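Long-range contacts in L-ribulose 3-epimerase (Mesorhizobium loti, PDB 3VYL), which catalyses the manganese-dependent epimerisation of ketoses at C3, most efficiently with L-ribulose and less so with D-psicose and D-tagatose: residues G99-V103 and A235-S239; I92-R96 and A140-L144; I6-W11 and T23-T27; S15-L20 and D44-L50; I195-A199 and A228-I232. All blocks are in the same frame, centred on the assembly; numbering follows the deposited sequence.

Contact 1. Residues G99-V103 and A235-S239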
# COMPACT_ATOMS: atom_id res chain seq x y z
N GLY A 99 -34.12 -18.59 12.70
CA GLY A 99 -33.34 -18.32 13.89
C GLY A 99 -32.16 -17.44 13.55
O GLY A 99 -31.02 -17.76 13.89
N GLY A 100 -32.44 -16.35 12.86
CA GLY A 100 -31.43 -15.39 12.44
C GLY A 100 -31.79 -14.01 12.95
O GLY A 100 -32.96 -13.74 13.26
N ARG A 101 -30.80 -13.14 13.01
CA ARG A 101 -30.96 -11.80 13.58
C ARG A 101 -30.84 -10.68 12.54
O ARG A 101 -31.28 -9.55 12.78
CB ARG A 101 -29.98 -11.60 14.75
CG ARG A 101 -28.74 -12.50 14.68
CD ARG A 101 -28.16 -12.85 16.05
NE ARG A 101 -27.14 -11.93 16.59
CZ ARG A 101 -26.35 -11.10 15.90
NH1 ARG A 101 -26.41 -11.03 14.57
NH2 ARG A 101 -25.47 -10.33 16.54
N LYS A 102 -30.28 -11.00 11.37
CA LYS A 102 -30.04 -10.00 10.32
C LYS A 102 -30.72 -10.30 8.97
O LYS A 102 -30.58 -11.40 8.42
CB LYS A 102 -28.53 -9.84 10.06
CG LYS A 102 -27.67 -9.61 11.29
CD LYS A 102 -26.21 -9.44 10.91
CE LYS A 102 -25.36 -9.09 12.13
NZ LYS A 102 -25.69 -7.76 12.71
N VAL A 103 -31.43 -9.30 8.45
CA VAL A 103 -31.81 -9.25 7.03
C VAL A 103 -30.92 -8.21 6.35
O VAL A 103 -30.99 -7.02 6.68
CB VAL A 103 -33.30 -8.89 6.81
CG1 VAL A 103 -33.60 -8.70 5.33
CG2 VAL A 103 -34.21 -9.98 7.37
N ALA A 235 -17.68 -5.48 16.48
CA ALA A 235 -17.86 -6.73 17.21
C ALA A 235 -18.99 -7.58 16.68
O ALA A 235 -19.58 -8.37 17.42
CB ALA A 235 -18.06 -6.44 18.69
N ASP A 236 -19.30 -7.42 15.39
CA ASP A 236 -20.45 -8.07 14.78
C ASP A 236 -20.00 -8.99 13.64
O ASP A 236 -18.81 -9.18 13.41
CB ASP A 236 -21.47 -7.03 14.31
CG ASP A 236 -22.91 -7.45 14.58
OD1 ASP A 236 -23.23 -8.66 14.45
OD2 ASP A 236 -23.72 -6.58 14.94
N ASP A 237 -20.97 -9.58 12.94
CA ASP A 237 -20.68 -10.59 11.92
C ASP A 237 -20.09 -10.00 10.64
O ASP A 237 -20.37 -8.85 10.26
CB ASP A 237 -21.95 -11.38 11.57
CG ASP A 237 -22.59 -12.06 12.78
OD1 ASP A 237 -21.87 -12.57 13.67
OD2 ASP A 237 -23.84 -12.10 12.81
N LEU A 238 -19.28 -10.81 9.97
CA LEU A 238 -18.84 -10.50 8.62
C LEU A 238 -18.69 -11.78 7.82
O LEU A 238 -18.35 -12.83 8.37
CB LEU A 238 -17.54 -9.69 8.62
CG LEU A 238 -16.30 -10.20 9.35
CD1 LEU A 238 -15.52 -11.18 8.49
CD2 LEU A 238 -15.43 -9.00 9.68
N SER A 239 -18.93 -11.70 6.51
CA SER A 239 -18.91 -12.90 5.70
C SER A 239 -18.14 -12.77 4.41
O SER A 239 -18.10 -11.71 3.80
CB SER A 239 -20.33 -13.36 5.38
OG SER A 239 -20.88 -13.89 6.55
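Lys102 and Asp236 face each other across the interior of the barrel, the ammonium NZ lying 3.1 Å from Asp236 OD1 and 3.2 Å from Asp236 OD2. Both hydrogen bonds of this salt bridge are weak; the stronger partner of NZ is the carbonyl O of Gly203. The Lys102 chain runs extended as far as CE, which it places 3.4 Å from Asp237 OD2, and the bend at the last torsion (chi4 -66°) turns NZ to the Asp236 carboxylate and Gly203. Arg101 reaches the same acids from beside the lysine. Its NH2 gives Asp236 OD1 a weak but fairly straight bond at 3.5 Å (166°), the oxygen lying at the guanidinium edge while the two planes stand 78° apart. Its NH1 is 3.3 Å from Asp237 OD2, which lies well out of the guanidinium plane, so that link is a matter of charge alone. Asp236 OD1 also takes the backbone N of Asp237 on its anti lone pair (2.9 Å), which restrains the carboxylate, and Asp237 OD1 is bound by the N of Arg3. Farther out, Tyr204 packs on both Lys102 and Asp237. The segments lead into strands 102-104 and 238-240, non-neighbours in the TIM barrel. Two cations against two acids make a salt-bridge network in which the charges probably balance and the carboxylates are likely to stay ionised.

Contact 2. Residues I92-R96 and A140-L144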
# COMPACT_ATOMS: atom_id res chain seq x y z
N ILE A 92 -38.23 -11.17 6.18
CA ILE A 92 -38.13 -11.03 7.63
C ILE A 92 -38.61 -12.31 8.33
O ILE A 92 -37.85 -12.94 9.08
CB ILE A 92 -38.89 -9.79 8.12
CG1 ILE A 92 -38.20 -8.52 7.63
CG2 ILE A 92 -38.99 -9.81 9.64
CD1 ILE A 92 -38.95 -7.24 7.92
N ALA A 93 -39.85 -12.70 8.04
CA ALA A 93 -40.43 -13.92 8.60
C ALA A 93 -39.58 -15.15 8.30
O ALA A 93 -39.46 -16.05 9.14
CB ALA A 93 -41.86 -14.11 8.11
N LEU A 94 -38.98 -15.20 7.11
CA LEU A 94 -38.02 -16.26 6.82
C LEU A 94 -36.82 -16.24 7.80
O LEU A 94 -36.50 -17.27 8.39
CB LEU A 94 -37.54 -16.19 5.36
CG LEU A 94 -36.53 -17.26 4.93
CD1 LEU A 94 -37.18 -18.62 4.80
CD2 LEU A 94 -35.86 -16.87 3.62
N THR A 95 -36.19 -15.08 7.96
CA THR A 95 -35.03 -14.92 8.85
C THR A 95 -35.40 -15.35 10.28
O THR A 95 -34.74 -16.21 10.88
CB THR A 95 -34.51 -13.46 8.86
OG1 THR A 95 -34.21 -13.04 7.52
CG2 THR A 95 -33.27 -13.30 9.74
N ARG A 96 -36.47 -14.73 10.79
CA ARG A 96 -37.02 -15.03 12.11
C ARG A 96 -37.22 -16.52 12.33
O ARG A 96 -36.74 -17.07 13.32
CB ARG A 96 -38.33 -14.26 12.31
CG ARG A 96 -38.99 -14.47 13.67
CD ARG A 96 -40.49 -14.25 13.55
NE ARG A 96 -41.09 -15.23 12.64
CZ ARG A 96 -42.13 -14.99 11.84
NH1 ARG A 96 -42.72 -13.80 11.83
NH2 ARG A 96 -42.57 -15.95 11.05
N ALA A 140 -40.06 -8.82 14.93
CA ALA A 140 -39.63 -10.18 14.62
C ALA A 140 -38.27 -10.55 15.22
O ALA A 140 -37.80 -11.68 15.07
CB ALA A 140 -39.67 -10.43 13.12
N GLY A 141 -37.64 -9.59 15.91
CA GLY A 141 -36.33 -9.80 16.53
C GLY A 141 -35.19 -9.81 15.52
O GLY A 141 -34.27 -10.63 15.63
N VAL A 142 -35.26 -8.91 14.54
CA VAL A 142 -34.26 -8.83 13.46
C VAL A 142 -33.93 -7.40 13.05
O VAL A 142 -34.79 -6.51 13.05
CB VAL A 142 -34.64 -9.65 12.19
CG1 VAL A 142 -34.84 -11.13 12.51
CG2 VAL A 142 -35.85 -9.06 11.48
N THR A 143 -32.67 -7.18 12.70
CA THR A 143 -32.20 -5.87 12.25
C THR A 143 -32.27 -5.77 10.73
O THR A 143 -32.18 -6.78 10.03
CB THR A 143 -30.75 -5.67 12.71
OG1 THR A 143 -29.97 -6.81 12.30
CG2 THR A 143 -30.69 -5.54 14.22
N LEU A 144 -32.45 -4.56 10.21
CA LEU A 144 -32.30 -4.32 8.77
C LEU A 144 -30.94 -3.67 8.47
O LEU A 144 -30.63 -2.58 8.97
CB LEU A 144 -33.42 -3.44 8.21
CG LEU A 144 -34.92 -3.80 8.16
CD1 LEU A 144 -35.68 -2.70 7.42
CD2 LEU A 144 -35.22 -5.17 7.56
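Ile92 on helix 78-98 packs against Ala140 and Val142, where the chain leaves helix 120-139 and enters strand 143-147 of the TIM barrel. The isoleucine uses both branches. CG2 stands anti to the backbone N and meets Ala140 CB at 3.6 Å and Val142 CG2 at 3.7 Å; CG1 lies beside the backbone N (chi1 -68°) and carries CD1 the other way, to 4.3 Å from Leu144 CD2. Val142 answers with two methyls for two partners: while CG2, set between its own backbone N and carbonyl carbon, takes Ile92, CG1 turns to Thr95 CG2 at 3.9 Å. Thr95 can offer that methyl because its hydroxyl is turned back along the helix and bonded to the carbonyl O of Thr91. Ala137 of helix 120-139 touches Ile92, Val142 and Leu144, continuing the apolar layer between the helices and the barrel wall. Gly141, with positive phi, ends helix 120-139 in a Schellman motif and turns the chain so that Ala140 and Val142 both point to helix 78-98. Towards solvent the aliphatic part of Arg96 covers Ala140, CD lying 3.9 Å from Ala140 CB. Its chain then bends at chi3 (62°), folding the guanidinium back until one face lies over Ala93 CA, 3.7 Å above the plane.

Contact 3. Residues I6-W11 and T23-T27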
# COMPACT_ATOMS: atom_id res chain seq x y z
N ILE A 6 -20.02 -17.07 5.48
CA ILE A 6 -19.76 -17.29 4.06
C ILE A 6 -21.13 -17.33 3.37
O ILE A 6 -22.11 -17.79 3.95
CB ILE A 6 -18.96 -18.60 3.85
CG1 ILE A 6 -18.52 -18.75 2.38
CG2 ILE A 6 -19.74 -19.82 4.34
CD1 ILE A 6 -17.53 -19.88 2.14
N HIS A 7 -21.20 -16.81 2.15
CA HIS A 7 -22.45 -16.81 1.40
C HIS A 7 -22.71 -18.17 0.81
O HIS A 7 -21.82 -18.78 0.23
CB HIS A 7 -22.39 -15.76 0.30
CG HIS A 7 -23.75 -15.37 -0.24
ND1 HIS A 7 -24.25 -14.13 -0.11
CD2 HIS A 7 -24.72 -16.12 -0.90
CE1 HIS A 7 -25.47 -14.08 -0.66
NE2 HIS A 7 -25.76 -15.30 -1.15
N SER A 8 -23.94 -18.65 0.96
CA SER A 8 -24.32 -19.98 0.45
C SER A 8 -23.91 -20.19 -1.00
O SER A 8 -23.46 -21.28 -1.38
CB SER A 8 -25.83 -20.24 0.62
OG SER A 8 -26.62 -19.13 0.21
N PHE A 9 -24.03 -19.13 -1.80
CA PHE A 9 -23.79 -19.23 -3.24
C PHE A 9 -22.34 -19.49 -3.62
O PHE A 9 -22.06 -19.67 -4.79
CB PHE A 9 -24.32 -18.00 -3.98
CG PHE A 9 -25.83 -17.86 -3.95
CD1 PHE A 9 -26.64 -18.87 -3.43
CD2 PHE A 9 -26.43 -16.73 -4.48
CE1 PHE A 9 -28.02 -18.74 -3.42
CE2 PHE A 9 -27.81 -16.60 -4.47
CZ PHE A 9 -28.61 -17.61 -3.94
N VAL A 10 -21.44 -19.51 -2.64
CA VAL A 10 -20.08 -20.02 -2.86
C VAL A 10 -20.19 -21.53 -3.10
O VAL A 10 -19.38 -22.11 -3.83
CB VAL A 10 -19.15 -19.78 -1.64
CG1 VAL A 10 -17.81 -20.49 -1.81
CG2 VAL A 10 -18.95 -18.29 -1.39
N TRP A 11 -21.18 -22.15 -2.47
CA TRP A 11 -21.34 -23.60 -2.53
C TRP A 11 -22.37 -24.06 -3.56
O TRP A 11 -22.05 -24.84 -4.45
CB TRP A 11 -21.73 -24.13 -1.15
CG TRP A 11 -20.77 -23.81 -0.02
CD1 TRP A 11 -21.05 -23.10 1.14
CD2 TRP A 11 -19.37 -24.23 0.12
NE1 TRP A 11 -19.95 -23.04 1.95
CE2 TRP A 11 -18.91 -23.71 1.40
CE3 TRP A 11 -18.49 -24.96 -0.66
CZ2 TRP A 11 -17.63 -23.91 1.86
CZ3 TRP A 11 -17.19 -25.16 -0.19
CH2 TRP A 11 -16.78 -24.65 1.05
N THR A 23 -24.34 -27.50 1.55
CA THR A 23 -23.91 -26.14 1.84
C THR A 23 -23.43 -26.04 3.30
O THR A 23 -22.31 -25.61 3.56
CB THR A 23 -25.04 -25.15 1.52
OG1 THR A 23 -25.34 -25.23 0.12
CG2 THR A 23 -24.65 -23.73 1.82
N LEU A 24 -24.28 -26.49 4.22
CA LEU A 24 -23.99 -26.50 5.65
C LEU A 24 -22.74 -27.30 6.02
O LEU A 24 -21.88 -26.80 6.73
CB LEU A 24 -25.21 -27.00 6.42
CG LEU A 24 -26.30 -26.00 6.83
CD1 LEU A 24 -26.38 -24.77 5.93
CD2 LEU A 24 -27.66 -26.68 6.94
N ALA A 25 -22.63 -28.53 5.55
CA ALA A 25 -21.48 -29.37 5.89
C ALA A 25 -20.18 -28.81 5.32
O ALA A 25 -19.10 -28.95 5.92
CB ALA A 25 -21.69 -30.81 5.42
N ASN A 26 -20.28 -28.18 4.14
CA ASN A 26 -19.13 -27.54 3.52
C ASN A 26 -18.70 -26.32 4.33
O ASN A 26 -17.52 -26.17 4.63
CB ASN A 26 -19.42 -27.20 2.06
CG ASN A 26 -19.39 -28.42 1.16
OD1 ASN A 26 -19.53 -29.55 1.63
ND2 ASN A 26 -19.22 -28.20 -0.14
N THR A 27 -19.67 -25.49 4.71
CA THR A 27 -19.44 -24.37 5.62
C THR A 27 -18.62 -24.77 6.85
O THR A 27 -17.60 -24.14 7.16
CB THR A 27 -20.77 -23.74 6.07
OG1 THR A 27 -21.52 -23.31 4.93
CG2 THR A 27 -20.52 -22.55 6.97
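Trp11 lays one ring face on Asn26 and Thr23 and comes near Thr27, in the first beta-alpha-beta unit of the TIM barrel, between strand 4-7 and helix 17-30. From CB, 4.0 Å from Thr23 OG1 (itself bonded to the carbonyl O of Glu19), the side chain swings CG anti to the carbonyl carbon (chi1 -57°) and lays the indole along the helix. CD1 meets Thr23 CG2, with Thr23 O over the ring face; NE1 of Trp11 comes to 3.4 Å from Thr27 OG1. On the six-membered ring Asn26 takes over: its CB sits 3.4 Å from the ring centroid, only 6° off the normal, a CH-pi contact. CE3 and CZ3 touch Asn26 ND2, the amide plane standing 80° from the ring; CZ2 passes Asn26 O, and at the tip Trp11 CH2 is 3.8 Å from Asn26 CB. Met267 and Ala270 of helix 266-292 also pack on the indole. With an alanine here the face under Asn26 CB is gone, which is likely to leave a gap between helices 17-30 and 266-292. Deeper in, Ile6 slides past Thr27 with CG2 3.9 Å from Thr27 CG2. The Thr27 hydroxyl is bound back into its own helix, OG1 donating to Thr23 O at 2.8 Å.

Contact 4. Residues S15-L20 and D44-L50; sequences SAQSEL and DVDIGRL
The chain approaches Val45 most closely at Ser15 (CA atoms 6.9 Å apart) and Leu50 at Leu20 (8.1 Å), so helices 17-30 and 47-57, successive helices of the TIM barrel's outer layer, meet along their first turns, with Ala16 and Asp46 at the N-cap positions. Leu20 and Val45 supply the apolar part. They reach toward each other tip to tip, CD1 of Leu20 ending 3.8 Å from Val45 CG1, and the same methyl lies 4.2 Å from Leu50 CG. Val45 divides its methyls: CG1, anti to its backbone N (chi1 175°), goes to the leucine, and CG2 turns to Ser15, 4.0 Å from its CB. Beyond it, Asp44 OD1 rests 3.5 Å from Ser15 CB. Leu40 touches both Ser15 and Leu50 from the intervening loop, and Leu98 of helix 78-98 packs on Leu50 as well. On the outer side Gln17 bends at chi2 (70°), which draws its amide across to the second helix. OE1 there meets the aliphatic CG of Arg49 at 3.7 Å, amide and guanidinium planes 73° apart, and NE2 stays 4.3 Å from Asp46 CB. Cutting Gln17 back to an alanine is likely to leave Arg49 CG without the amide it lies against and a gap beside Asp46. No hydrogen bond joins the two segments, so this junction depends on van der Waals packing, leucine and valine methyls inside, with Gln17 and Arg49 in contact on the outer side.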
# COMPACT_ATOMS: atom_id res chain seq x y z
N SER A 15 -32.02 -24.92 -3.85
CA SER A 15 -32.81 -25.07 -2.63
C SER A 15 -33.14 -26.53 -2.26
O SER A 15 -33.75 -26.77 -1.22
CB SER A 15 -34.11 -24.28 -2.75
OG SER A 15 -33.88 -22.89 -2.67
N ALA A 16 -32.74 -27.49 -3.09
CA ALA A 16 -32.94 -28.90 -2.75
C ALA A 16 -32.38 -29.20 -1.35
O ALA A 16 -31.30 -28.70 -1.01
CB ALA A 16 -32.30 -29.79 -3.80
N GLN A 17 -33.10 -29.98 -0.56
CA GLN A 17 -32.69 -30.26 0.83
C GLN A 17 -31.33 -30.97 0.94
O GLN A 17 -30.62 -30.82 1.93
CB GLN A 17 -33.78 -31.05 1.58
CG GLN A 17 -33.53 -31.26 3.09
CD GLN A 17 -33.66 -29.99 3.95
OE1 GLN A 17 -32.97 -29.85 4.97
NE2 GLN A 17 -34.54 -29.07 3.54
N SER A 18 -30.99 -31.74 -0.08
CA SER A 18 -29.70 -32.43 -0.15
C SER A 18 -28.56 -31.44 -0.44
O SER A 18 -27.44 -31.61 0.05
CB SER A 18 -29.78 -33.56 -1.19
OG SER A 18 -28.81 -33.43 -2.21
N GLU A 19 -28.87 -30.42 -1.24
CA GLU A 19 -27.93 -29.34 -1.55
C GLU A 19 -27.77 -28.33 -0.41
O GLU A 19 -26.66 -27.87 -0.15
CB GLU A 19 -28.36 -28.61 -2.83
CG GLU A 19 -27.95 -29.33 -4.11
CD GLU A 19 -26.44 -29.44 -4.25
OE1 GLU A 19 -25.81 -28.45 -4.67
OE2 GLU A 19 -25.89 -30.51 -3.93
N LEU A 20 -28.88 -28.00 0.26
CA LEU A 20 -28.87 -27.16 1.46
C LEU A 20 -28.08 -27.82 2.59
O LEU A 20 -27.41 -27.15 3.37
CB LEU A 20 -30.30 -26.89 1.92
CG LEU A 20 -31.18 -25.91 1.13
CD1 LEU A 20 -32.57 -25.82 1.75
CD2 LEU A 20 -30.57 -24.52 1.02
N ASP A 44 -41.14 -24.43 -0.83
CA ASP A 44 -40.08 -25.22 -1.47
C ASP A 44 -39.14 -25.87 -0.45
O ASP A 44 -38.50 -26.89 -0.74
CB ASP A 44 -39.28 -24.31 -2.42
CG ASP A 44 -38.28 -25.07 -3.30
OD1 ASP A 44 -37.44 -24.39 -3.94
OD2 ASP A 44 -38.32 -26.32 -3.37
N VAL A 45 -39.06 -25.29 0.75
CA VAL A 45 -38.07 -25.67 1.76
C VAL A 45 -38.72 -25.99 3.10
O VAL A 45 -39.61 -25.27 3.56
CB VAL A 45 -37.02 -24.54 1.93
CG1 VAL A 45 -36.04 -24.86 3.06
CG2 VAL A 45 -36.28 -24.30 0.63
N ASP A 46 -38.27 -27.07 3.73
CA ASP A 46 -38.66 -27.39 5.10
C ASP A 46 -37.87 -26.48 6.06
O ASP A 46 -36.78 -26.82 6.53
CB ASP A 46 -38.40 -28.87 5.39
CG ASP A 46 -39.22 -29.39 6.57
OD1 ASP A 46 -39.69 -28.59 7.42
OD2 ASP A 46 -39.39 -30.63 6.65
N ILE A 47 -38.45 -25.31 6.34
CA ILE A 47 -37.79 -24.24 7.09
C ILE A 47 -37.34 -24.63 8.51
O ILE A 47 -36.20 -24.37 8.90
CB ILE A 47 -38.68 -22.97 7.12
CG1 ILE A 47 -38.73 -22.34 5.72
CG2 ILE A 47 -38.18 -21.96 8.15
CD1 ILE A 47 -39.76 -21.25 5.60
N GLY A 48 -38.25 -25.23 9.28
CA GLY A 48 -37.97 -25.60 10.66
C GLY A 48 -36.93 -26.68 10.74
O GLY A 48 -36.11 -26.70 11.66
N ARG A 49 -36.97 -27.59 9.77
CA ARG A 49 -35.96 -28.63 9.64
C ARG A 49 -34.60 -27.97 9.41
O ARG A 49 -33.61 -28.31 10.07
CB ARG A 49 -36.32 -29.58 8.49
CG ARG A 49 -35.15 -30.32 7.86
CD ARG A 49 -34.78 -31.58 8.63
NE ARG A 49 -35.59 -32.72 8.22
CZ ARG A 49 -35.24 -33.59 7.27
NH1 ARG A 49 -36.05 -34.60 6.97
NH2 ARG A 49 -34.09 -33.45 6.62
N LEU A 50 -34.57 -27.02 8.47
CA LEU A 50 -33.37 -26.27 8.13
C LEU A 50 -32.82 -25.56 9.37
O LEU A 50 -31.65 -25.75 9.73
CB LEU A 50 -33.68 -25.24 7.04
CG LEU A 50 -32.72 -24.95 5.88
CD1 LEU A 50 -32.87 -23.49 5.50
CD2 LEU A 50 -31.26 -25.28 6.15

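Contact 5. Residues I195-A199 and A228-I232; sequences IRHAA and ALTAI
Ile195 CG2 meets three side chains at the end of helix 222-231 and just beyond it: Ala228 CB at 3.7 Å, Ile232 CD1 at 3.9 Å and Leu229 CD2 at 4.0 Å. This branch, anti to the backbone N of Ile195, is the one turned to helix 222-231, where the small Ala228 lets the backbones come close, the CA atoms of Arg196 and Ala228 being 6.1 Å apart. Ile232 crosses Ile195 at about a right angle. Its CG1 is held between backbone N and carbonyl carbon (chi1 62°), which sends CD1 inward to Ile195 and leaves CG2 for the other partners, Ala199 CB at 3.9 Å and Arg196 CA at the same distance. Toward the surface Arg196 stretches out from CG to NE and lays one face of its guanidinium over the methyl of Ala231, with NH2 3.4 Å from Ala231 CB. No hydrogen bond crosses between the segments. Both helices finish here: Ala198 is the first residue past helix 191-197, its N bound to Ile195 O, and Ile232 N is bound to Ala228 O, so each final turn places its contact residues. Arg196 also packs on Leu193 of the second subunit and comes near Arg196 of that subunit, placing this edge at a subunit interface. Neighbouring helices packed through alanine and isoleucine, outside the parallel strands, belong to the outer layer of a TIM barrel.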
# COMPACT_ATOMS: atom_id res chain seq x y z
N ILE A 195 -15.07 3.17 6.63
CA ILE A 195 -15.38 2.37 7.80
C ILE A 195 -15.36 3.23 9.08
O ILE A 195 -16.32 3.20 9.87
CB ILE A 195 -14.43 1.15 7.95
CG1 ILE A 195 -14.74 0.10 6.88
CG2 ILE A 195 -14.56 0.53 9.35
CD1 ILE A 195 -13.60 -0.86 6.58
N ARG A 196 -14.30 4.02 9.27
CA ARG A 196 -14.16 4.88 10.46
C ARG A 196 -15.31 5.87 10.56
O ARG A 196 -15.81 6.16 11.66
CB ARG A 196 -12.84 5.64 10.44
CG ARG A 196 -11.65 4.79 10.78
CD ARG A 196 -10.37 5.59 10.63
NE ARG A 196 -9.20 4.80 11.00
CZ ARG A 196 -8.69 4.74 12.22
NH1 ARG A 196 -9.25 5.41 13.21
NH2 ARG A 196 -7.63 3.98 12.46
N HIS A 197 -15.72 6.39 9.41
CA HIS A 197 -16.80 7.35 9.35
C HIS A 197 -18.13 6.76 9.73
O HIS A 197 -19.01 7.48 10.17
CB HIS A 197 -16.85 7.93 7.94
CG HIS A 197 -17.80 9.08 7.79
ND1 HIS A 197 -17.63 10.25 8.45
CD2 HIS A 197 -18.95 9.23 7.01
CE1 HIS A 197 -18.63 11.10 8.11
NE2 HIS A 197 -19.44 10.47 7.23
N ALA A 198 -18.26 5.44 9.58
CA ALA A 198 -19.54 4.73 9.79
C ALA A 198 -19.66 4.05 11.16
O ALA A 198 -20.62 3.31 11.40
CB ALA A 198 -19.74 3.71 8.68
N ALA A 199 -18.70 4.30 12.05
CA ALA A 199 -18.65 3.69 13.38
C ALA A 199 -19.99 3.69 14.11
O ALA A 199 -20.69 4.71 14.16
CB ALA A 199 -17.60 4.38 14.23
N ALA A 228 -9.13 -0.75 10.25
CA ALA A 228 -10.26 0.17 10.46
C ALA A 228 -11.36 -0.45 11.34
O ALA A 228 -11.78 0.17 12.32
CB ALA A 228 -10.83 0.65 9.14
N LEU A 229 -11.80 -1.67 11.01
CA LEU A 229 -12.76 -2.42 11.85
C LEU A 229 -12.28 -2.50 13.28
O LEU A 229 -13.05 -2.28 14.21
CB LEU A 229 -13.01 -3.84 11.32
CG LEU A 229 -13.64 -3.95 9.93
CD1 LEU A 229 -13.64 -5.37 9.43
CD2 LEU A 229 -15.04 -3.36 9.89
N THR A 230 -10.98 -2.80 13.44
CA THR A 230 -10.38 -2.92 14.76
C THR A 230 -10.29 -1.56 15.46
O THR A 230 -10.51 -1.47 16.67
CB THR A 230 -8.98 -3.56 14.68
OG1 THR A 230 -9.08 -4.84 14.04
CG2 THR A 230 -8.34 -3.69 16.07
N ALA A 231 -9.99 -0.50 14.71
CA ALA A 231 -9.95 0.82 15.32
C ALA A 231 -11.31 1.20 15.88
O ALA A 231 -11.38 1.83 16.92
CB ALA A 231 -9.49 1.87 14.32
N ILE A 232 -12.38 0.80 15.20
CA ILE A 232 -13.73 1.16 15.62
C ILE A 232 -14.32 0.11 16.57
O ILE A 232 -15.45 0.26 17.02
CB ILE A 232 -14.71 1.40 14.42
CG1 ILE A 232 -14.88 0.14 13.57
CG2 ILE A 232 -14.26 2.57 13.56
CD1 ILE A 232 -16.20 0.07 12.83

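Contacts 1, 2 and 3 reach the eight-stranded barrel, whose manganese is held by Glu147, Asp180, His206 and Glu241. Contact 1 spans the interior, the Lys102 side chain about 12 Å from the metal; that of Ile6 in contact 3 is equally far. Contacts 1 and 2 join through a probable hydrogen bond from Thr143 N to Arg101 O (2.7 Å), where strands 102-104 and 143-147 begin. Contacts 3 and 4 share helix 17-30 and touch through Leu24 and Leu50; Leu94 and Ile47 connect contacts 2 and 4. Contact 5 nests in the loop closed by contact 1, touching it through Leu229 and Leu238. Contacts 4 and 5 lie on opposite sides of the chain's centre, their centres about 37 Å apart.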